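Local coordinates for SusD superfamily protein (Bacteroides thetaiotaomicron, PDB 3MCX) that is of unknown function but belongs to the SusD family, whose outer-membrane members typically help capture glycans for uptake, and binds zinc ions in the crystal, at residues Leu101-Lys104 / Ile105-Gly108; Gly141-Tyr144 / Thr145-Lys148. All coordinates share one frame; numbering follows the deposited sequence.

Contact 1 of 2, residues Leu101-Lys104 / Ile105-Gly108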
ATOM      1  N   LEU A 101      -2.437  21.820  10.702  1.00  3.31           N
ATOM      2  CA  LEU A 101      -2.199  21.377  12.072  1.00  3.48           C
ATOM      3  C   LEU A 101      -0.761  21.681  12.515  1.00  2.61           C
ATOM      4  O   LEU A 101      -0.564  22.212  13.587  1.00  3.41           O
ATOM      5  CB  LEU A 101      -2.521  19.873  12.196  1.00  3.72           C
ATOM      6  CG  LEU A 101      -2.303  19.236  13.580  1.00  4.77           C
ATOM      7  CD1 LEU A 101      -3.034  19.946  14.695  1.00  5.86           C
ATOM      8  CD2 LEU A 101      -2.703  17.764  13.494  1.00  6.68           C
ATOM      9  N   ILE A 102       0.201  21.306  11.670  1.00  3.15           N
ATOM     10  CA  ILE A 102       1.597  21.601  11.972  1.00  3.38           C
ATOM     11  C   ILE A 102       1.823  23.090  12.166  1.00  3.43           C
ATOM     12  O   ILE A 102       2.439  23.528  13.139  1.00  2.84           O
ATOM     13  CB  ILE A 102       2.550  21.038  10.900  1.00  3.55           C
ATOM     14  CG1 ILE A 102       2.506  19.489  10.891  1.00  4.73           C
ATOM     15  CG2 ILE A 102       3.979  21.575  11.134  1.00  4.78           C
ATOM     16  CD1 ILE A 102       3.021  18.803   9.632  1.00  5.73           C
ATOM     17  N   GLN A 103       1.257  23.906  11.279  1.00  3.27           N
ATOM     18  CA  GLN A 103       1.394  25.342  11.415  1.00  3.57           C
ATOM     19  C   GLN A 103       0.741  25.907  12.693  1.00  3.01           C
ATOM     20  O   GLN A 103       1.275  26.778  13.341  1.00  3.71           O
ATOM     21  CB  GLN A 103       0.873  26.086  10.182  1.00  4.01           C
ATOM     22  CG  GLN A 103       0.983  27.631  10.279  1.00  3.83           C
ATOM     23  CD  GLN A 103       2.405  28.204  10.482  1.00  4.98           C
ATOM     24  OE1 GLN A 103       3.396  27.534  10.083  1.00  5.44           O
ATOM     25  NE2 GLN A 103       2.499  29.401  11.058  1.00  6.97           N
ATOM     26  N   LYS A 104      -0.450  25.387  13.034  1.00  3.74           N
ATOM     27  CA  LYS A 104      -1.110  25.801  14.260  1.00  4.14           C
ATOM     28  C   LYS A 104      -0.232  25.503  15.487  1.00  2.68           C
ATOM     29  O   LYS A 104      -0.095  26.324  16.374  1.00  3.43           O
ATOM     30  CB  LYS A 104      -2.489  25.112  14.374  1.00  5.17           C
ATOM     31  CG  LYS A 104      -3.372  25.589  15.486  1.00 10.11           C
ATOM     32  CD  LYS A 104      -3.752  27.070  15.318  1.00 13.45           C
ATOM     33  CE  LYS A 104      -4.644  27.565  16.474  1.00 17.68           C
ATOM     34  NZ  LYS A 104      -4.764  29.045  16.516  1.00 19.37           N
ATOM     35  N   ILE A 105       0.338  24.301  15.512  1.00  2.00           N
ATOM     36  CA  ILE A 105       1.268  23.939  16.621  1.00  2.00           C
ATOM     37  C   ILE A 105       2.494  24.883  16.663  1.00  2.00           C
ATOM     38  O   ILE A 105       2.854  25.392  17.683  1.00  2.76           O
ATOM     39  CB  ILE A 105       1.681  22.440  16.540  1.00  2.16           C
ATOM     40  CG1 ILE A 105       0.470  21.504  16.781  1.00  3.97           C
ATOM     41  CG2 ILE A 105       2.836  22.149  17.538  1.00  2.67           C
ATOM     42  CD1 ILE A 105       0.739  20.066  16.429  1.00  4.30           C
ATOM     43  N   GLU A 106       3.106  25.057  15.497  1.00  2.00           N
ATOM     44  CA  GLU A 106       4.332  25.866  15.437  1.00  2.00           C
ATOM     45  C   GLU A 106       4.132  27.337  15.662  1.00  2.36           C
ATOM     46  O   GLU A 106       5.035  28.026  16.103  1.00  2.00           O
ATOM     47  CB  GLU A 106       5.040  25.629  14.110  1.00  2.00           C
ATOM     48  CG  GLU A 106       5.552  24.237  13.966  1.00  2.60           C
ATOM     49  CD  GLU A 106       6.400  23.984  12.726  1.00  5.74           C
ATOM     50  OE1 GLU A 106       6.044  24.357  11.590  1.00  5.67           O
ATOM     51  OE2 GLU A 106       7.428  23.289  12.891  1.00  7.30           O
ATOM     52  N   SER A 107       2.929  27.838  15.436  1.00  4.12           N
ATOM     53  CA  SER A 107       2.639  29.245  15.597  1.00  5.20           C
ATOM     54  C   SER A 107       2.457  29.643  17.078  1.00  6.74           C
ATOM     55  O   SER A 107       2.350  30.816  17.395  1.00  7.95           O
ATOM     56  CB  SER A 107       1.364  29.607  14.817  1.00  7.61           C
ATOM     57  OG  SER A 107       0.243  29.084  15.511  1.00  9.66           O
ATOM     58  N   GLY A 108       2.420  28.644  17.964  1.00  8.77           N
ATOM     59  CA  GLY A 108       2.341  28.898  19.404  1.00 11.86           C
ATOM     60  C   GLY A 108       0.976  29.297  19.926  1.00 13.93           C
ATOM     61  O   GLY A 108       0.841  29.640  21.099  1.00 15.64           O
TER

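Contact 2 of 2, residues Gly141-Tyr144 / Thr145-Lys148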
ATOM      1  N   GLY A 141       3.727   9.487 -10.833  1.00  7.01           N
ATOM      2  CA  GLY A 141       5.106   9.684 -11.307  1.00  6.81           C
ATOM      3  C   GLY A 141       5.709   8.350 -11.695  1.00  6.62           C
ATOM      4  O   GLY A 141       5.393   7.310 -11.113  1.00  7.46           O
HETATM    5  N   MSE A 142       6.593   8.379 -12.686  1.00  6.31           N
HETATM    6  CA  MSE A 142       7.330   7.171 -13.063  1.00  6.55           C
HETATM    7  C   MSE A 142       8.229   6.742 -11.897  1.00  6.13           C
HETATM    8  O   MSE A 142       8.651   7.567 -11.095  1.00  6.98           O
HETATM    9  CB  MSE A 142       8.180   7.431 -14.309  1.00  6.31           C
HETATM   10  CG  MSE A 142       7.365   7.714 -15.564  1.00  5.47           C
HETATM   11 SE   MSE A 142       6.228   6.294 -16.181  0.75  5.02          SE
HETATM   12  CE  MSE A 142       7.551   4.965 -16.730  1.00  6.30           C
ATOM     13  N   PRO A 143       8.548   5.450 -11.819  1.00  6.03           N
ATOM     14  CA  PRO A 143       9.319   4.951 -10.695  1.00  6.42           C
ATOM     15  C   PRO A 143      10.672   5.649 -10.553  1.00  5.68           C
ATOM     16  O   PRO A 143      11.399   5.842 -11.518  1.00  6.06           O
ATOM     17  CB  PRO A 143       9.514   3.458 -11.009  1.00  7.55           C
ATOM     18  CG  PRO A 143       8.527   3.144 -12.019  1.00  8.43           C
ATOM     19  CD  PRO A 143       8.136   4.372 -12.727  1.00  6.80           C
ATOM     20  N   TYR A 144      10.953   5.999  -9.293  1.00  6.50           N
ATOM     21  CA  TYR A 144      12.215   6.677  -8.983  1.00  5.60           C
ATOM     22  C   TYR A 144      13.416   5.967  -9.613  1.00  6.66           C
ATOM     23  O   TYR A 144      14.321   6.601 -10.161  1.00  6.32           O
ATOM     24  CB  TYR A 144      12.399   6.781  -7.465  1.00  6.01           C
ATOM     25  CG  TYR A 144      13.645   7.478  -6.980  1.00  6.51           C
ATOM     26  CD1 TYR A 144      14.867   6.841  -7.028  1.00  6.19           C
ATOM     27  CD2 TYR A 144      13.598   8.762  -6.449  1.00  8.73           C
ATOM     28  CE1 TYR A 144      16.029   7.452  -6.599  1.00  7.72           C
ATOM     29  CE2 TYR A 144      14.752   9.384  -6.002  1.00  7.47           C
ATOM     30  CZ  TYR A 144      15.959   8.733  -6.100  1.00  8.48           C
ATOM     31  OH  TYR A 144      17.141   9.322  -5.666  1.00  9.84           O
ATOM     32  N   THR A 145      13.439   4.646  -9.482  1.00  6.26           N
ATOM     33  CA  THR A 145      14.620   3.886  -9.888  1.00  7.50           C
ATOM     34  C   THR A 145      14.821   3.784 -11.383  1.00  7.32           C
ATOM     35  O   THR A 145      15.865   3.327 -11.842  1.00  6.50           O
ATOM     36  CB  THR A 145      14.605   2.468  -9.265  1.00  7.36           C
ATOM     37  OG1 THR A 145      13.335   1.866  -9.488  1.00  7.50           O
ATOM     38  CG2 THR A 145      14.864   2.536  -7.759  1.00  7.81           C
ATOM     39  N   ASN A 146      13.858   4.224 -12.181  1.00  7.40           N
ATOM     40  CA  ASN A 146      14.090   4.290 -13.622  1.00  7.29           C
ATOM     41  C   ASN A 146      15.172   5.310 -14.001  1.00  7.45           C
ATOM     42  O   ASN A 146      15.822   5.155 -15.026  1.00  7.74           O
ATOM     43  CB  ASN A 146      12.805   4.635 -14.394  1.00  8.36           C
ATOM     44  CG  ASN A 146      11.830   3.485 -14.516  1.00  9.49           C
ATOM     45  OD1 ASN A 146      12.013   2.420 -13.913  1.00 10.39           O
ATOM     46  ND2 ASN A 146      10.790   3.691 -15.323  1.00  8.05           N
ATOM     47  N   ASP A 147      15.311   6.368 -13.197  1.00  7.30           N
ATOM     48  CA  ASP A 147      16.036   7.558 -13.638  1.00  7.13           C
ATOM     49  C   ASP A 147      16.476   8.456 -12.463  1.00  6.95           C
ATOM     50  O   ASP A 147      16.563   9.678 -12.615  1.00  6.80           O
ATOM     51  CB  ASP A 147      15.114   8.355 -14.595  1.00  7.72           C
ATOM     52  CG  ASP A 147      13.841   8.852 -13.912  1.00  7.75           C
ATOM     53  OD1 ASP A 147      13.518   8.416 -12.783  1.00  9.45           O
ATOM     54  OD2 ASP A 147      13.167   9.700 -14.562  1.00 10.32           O
ATOM     55  N   LYS A 148      16.715   7.849 -11.303  1.00  6.64           N
ATOM     56  CA  LYS A 148      17.037   8.608 -10.080  1.00  6.64           C
ATOM     57  C   LYS A 148      16.032   9.746  -9.838  1.00  6.70           C
ATOM     58  O   LYS A 148      16.385  10.832  -9.419  1.00  7.00           O
ATOM     59  CB  LYS A 148      18.468   9.126 -10.109  1.00  7.56           C
ATOM     60  CG  LYS A 148      19.544   7.992 -10.188  1.00 10.77           C
ATOM     61  CD  LYS A 148      19.591   7.223  -8.849  1.00 16.81           C
ATOM     62  CE  LYS A 148      20.687   6.116  -8.812  1.00 22.21           C
ATOM     63  NZ  LYS A 148      20.505   5.232  -7.602  1.00 25.66           N
TER
HETATM   64  O   HOH W   1      11.139   9.207 -11.928  1.00  8.08           O

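Contact 1 of 2, residues Leu101-Lys104 / Ile105-Gly108
Ile105 N donates to Leu101 O at 3.0 Å and Glu106 N to Ile102 O at 2.9 Å, both nearly straight, so that main-chain bonds tie residues four apart at the C-terminal end of helix 81-106. The next bond, Ser107 N to Gln103 O, is also 2.9 Å long but bends to 135° at the hydrogen. Gly108 then turns to a left-handed backbone (phi 77°), the usual conformation of a glycine that closes a helix, and this positive phi is the evidence that the chain has left the helix there.

A side-chain hydroxyl adds a further polar grip. Ser107 OG donates to Lys104 O at 2.9 Å, coming from above the carbonyl plane rather than along a lone pair; chi1 of 73° folds it back over the final turn. Ser109 OG also hydrogen-bonds to this hydroxyl and to Lys104 NZ, joining both residues to the chain beyond the helix.

Van der Waals contacts follow the same spacing. The apolar pair is Leu101 and Ile105, whose CD1 methyls meet at 4.2 Å, the two branched chains crossing at a slant. Glu106 lies alongside Ile102 and points the same way, with OE1 3.5 Å from Ile102 CG2. On the exposed side, Gln103 NE2 reaches within 3.9 Å of Ser107 CB.

Among the neighbouring helices, Leu101 fits against Ala27, Leu28 and Ile31 of helix 21-36. Helix 115-140 receives Leu101 and Ile105 on Ile121, and Ile102 on Ala125 and Leu126, while Glu106 OE2 makes a salt bridge to Lys122 of that same helix.

Contact 2 of 2, residues Gly141-Tyr144 / Thr145-Lys148
Asn146 N bonds to Pro143 O at 3.0 Å and Asp147 N to Tyr144 O at 3.2 Å, closing two overlapping beta-turns whose central residues have angles close to type I. Both donors stand above the plane of the carbonyl they meet. These turns lie in the loop that follows helix 115-140 of the SusD-family fold.

The Asn146 side chain crosses the Pro143 ring at a slant, ND2 coming within 3.8 Å of Pro143 CD. Met142, modelled as selenomethionine, curls through bends at chi2 and chi3 until its CE methyl also lies 3.8 Å from Asn146 ND2. That amide nitrogen hydrogen-bonds to Ala452 O; its contacts with Pro143 CD and Met142 CE are packing.

With CG of Tyr144 anti to the backbone N (chi1 -179°), the ring lies beneath the Lys148 main chain: Lys148 C sits 3.8 Å above the plane, over the ring centre. Tyr144 also makes an edge-to-face contact with Tyr176, and its side chain is about 7 Å from that of Glu177, a zinc-binding residue in crystals of this protein although no zinc is modelled on it in this chain.

One water lies between Met142 O, 3.1 Å away, and Asp147 OD1, 2.6 Å away, within hydrogen-bonding distance of both.

Contact 1 and contact 2 come in series along the chain, with helix 115-140 between them. Their centres are about 34 Å apart and their nearest atoms about 22 Å, so they do not touch. The helix provides the connection: contact 1 closes helix 81-106 and meets the first half of helix 115-140, whereas contact 2 begins directly after that helix ends. Contact 1 lies peripherally, its centre about 29 Å from the centre of the chain, and that of contact 2 lies about 18 Å from it. Both redirect the chain as it leaves a helix, leading respectively into helix 115-140 and toward helix 172-186.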